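Local coordinates for putative secreted protein (Pseudomonas aeruginosa, PDB 3NPD), which is of unknown function but belongs to a Pseudomonas-specific family of putative quorum-sensing-regulated virulence factors and is probably secreted, at residues Arg59-Pro62 with Asp63-Arg66. Residues are numbered along the deposited sequence; the frame is centred on the assembly and turned at random.
With EDO (1,2-ethanediol), chain H.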
loop_
_atom_site.group_PDB
_atom_site.type_symbol
_atom_site.label_atom_id
_atom_site.label_comp_id
_atom_site.label_asym_id
_atom_site.label_seq_id
_atom_site.Cartn_x
_atom_site.Cartn_y
_atom_site.Cartn_z
ATOM N N ARG A 59 8.018 14.009 1.809
ATOM C CA ARG A 59 9.284 13.798 2.502
ATOM C C ARG A 59 9.501 14.736 3.674
ATOM O O ARG A 59 10.254 14.400 4.583
ATOM C CB ARG A 59 10.447 13.954 1.533
ATOM C CG ARG A 59 10.545 12.811 0.526
ATOM C CD ARG A 59 11.752 13.058 -0.351
ATOM N NE ARG A 59 11.894 12.078 -1.411
ATOM C CZ ARG A 59 11.809 12.292 -2.727
ATOM N NH1 ARG A 59 11.578 13.492 -3.234
ATOM N NH2 ARG A 59 11.975 11.257 -3.559
ATOM N N SER A 60 8.920 15.943 3.595
ATOM C CA SER A 60 9.032 16.954 4.665
ATOM C C SER A 60 8.242 16.601 5.909
ATOM O O SER A 60 8.493 17.165 6.989
ATOM C CB SER A 60 8.596 18.352 4.166
ATOM O OG SER A 60 7.207 18.443 4.027
ATOM N N ASN A 61 7.252 15.713 5.779
ATOM C CA ASN A 61 6.440 15.330 6.949
ATOM C C ASN A 61 5.962 13.877 6.853
ATOM O O ASN A 61 4.761 13.591 6.632
ATOM C CB ASN A 61 5.291 16.282 7.151
ATOM C CG ASN A 61 4.706 16.181 8.581
ATOM O OD1 ASN A 61 4.872 15.168 9.307
ATOM N ND2 ASN A 61 4.032 17.236 8.989
ATOM N N PRO A 62 6.915 12.953 7.023
ATOM C CA PRO A 62 6.579 11.552 6.855
ATOM C C PRO A 62 5.643 11.029 7.951
ATOM O O PRO A 62 4.843 10.132 7.698
ATOM C CB PRO A 62 7.933 10.834 6.884
ATOM C CG PRO A 62 8.936 11.810 7.189
ATOM C CD PRO A 62 8.366 13.167 7.211
ATOM N N ASP A 63 5.713 11.606 9.148
ATOM C CA ASP A 63 4.807 11.153 10.224
ATOM C C ASP A 63 3.351 11.506 9.901
ATOM O O ASP A 63 2.453 10.708 10.215
ATOM C CB ASP A 63 5.184 11.748 11.578
ATOM C CG ASP A 63 6.546 11.268 12.087
ATOM O OD1 ASP A 63 7.065 10.193 11.674
ATOM O OD2 ASP A 63 7.096 12.000 12.911
ATOM N N SER A 64 3.117 12.702 9.332
ATOM C CA SER A 64 1.765 13.121 8.937
ATOM C C SER A 64 1.254 12.261 7.788
ATOM O O SER A 64 0.094 11.825 7.808
ATOM C CB SER A 64 1.714 14.609 8.567
ATOM O OG SER A 64 0.453 14.978 8.044
ATOM N N VAL A 65 2.100 11.995 6.792
ATOM C CA VAL A 65 1.747 11.049 5.725
ATOM C C VAL A 65 1.326 9.676 6.317
ATOM O O VAL A 65 0.297 9.132 5.940
ATOM C CB VAL A 65 2.869 10.885 4.668
ATOM C CG1 VAL A 65 2.592 9.678 3.760
ATOM C CG2 VAL A 65 3.097 12.183 3.853
ATOM N N ARG A 66 2.133 9.119 7.231
ATOM C CA ARG A 66 1.868 7.812 7.797
ATOM C C ARG A 66 0.558 7.830 8.561
ATOM O O ARG A 66 -0.267 6.915 8.432
ATOM C CB ARG A 66 2.978 7.380 8.730
ATOM C CG ARG A 66 2.698 5.978 9.326
ATOM C CD ARG A 66 3.766 5.419 10.251
ATOM N NE ARG A 66 3.300 4.159 10.816
ATOM C CZ ARG A 66 3.273 2.974 10.167
ATOM N NH1 ARG A 66 3.668 2.865 8.908
ATOM N NH2 ARG A 66 2.795 1.891 10.792
HETATM C C1 EDO H . 2.488 1.802 14.678
HETATM O O1 EDO H . 1.958 2.260 13.419
HETATM C C2 EDO H . 3.609 0.828 14.439
HETATM O O2 EDO H . 3.096 -0.330 13.759
HETATM O O HOH W 1 7.361 13.737 10.297
#
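N61 reaches forward over the start of helix 62-74 and accepts the backbone N-H of S64 with its amide oxygen, OD1 lying 3.0 Å from S64 N. The N-H comes in well above the plane of the side-chain amide, 54° out of it, rather than toward a lone pair. With CG anti to the backbone N (chi1 -162°), it stands beside N61's own carbonyl carbon, where the chain goes on into the helix, and this brings OD1 to S64 N. The same OD1 takes a second bond, from a water that stands 2.9 Å from D63 N and accepts its N-H; one carboxamide oxygen thus serves two N-H groups of the first turn. Main-chain bonds follow: V65 N donates to N61 O (3.1 Å, nearly straight at 173°), and R66 N to P62 O at 2.9 Å.

Packing is light and lies at the surface. S64 CB lies over the face of the N61 amide, 3.4 Å from CG, while S64 OG bonds to Q68 one turn on. V65 CG2 rests 3.5 Å from N61 O. The extended R66 side chain runs away from the cap to the strand 101-107, where its guanidinium pairs with E105 and makes a cation-pi contact with F107; at the edge of the guanidinium and in its plane, NH2 donates to O1 of an ethanediol (2.8 Å), probably from the crystallisation liquor, that S111 also holds.

Asparagine at the N-cap and proline at N1 are both common at helix starts; here they begin helix 62-74, where the chain breaks from helix 52-60 at N61.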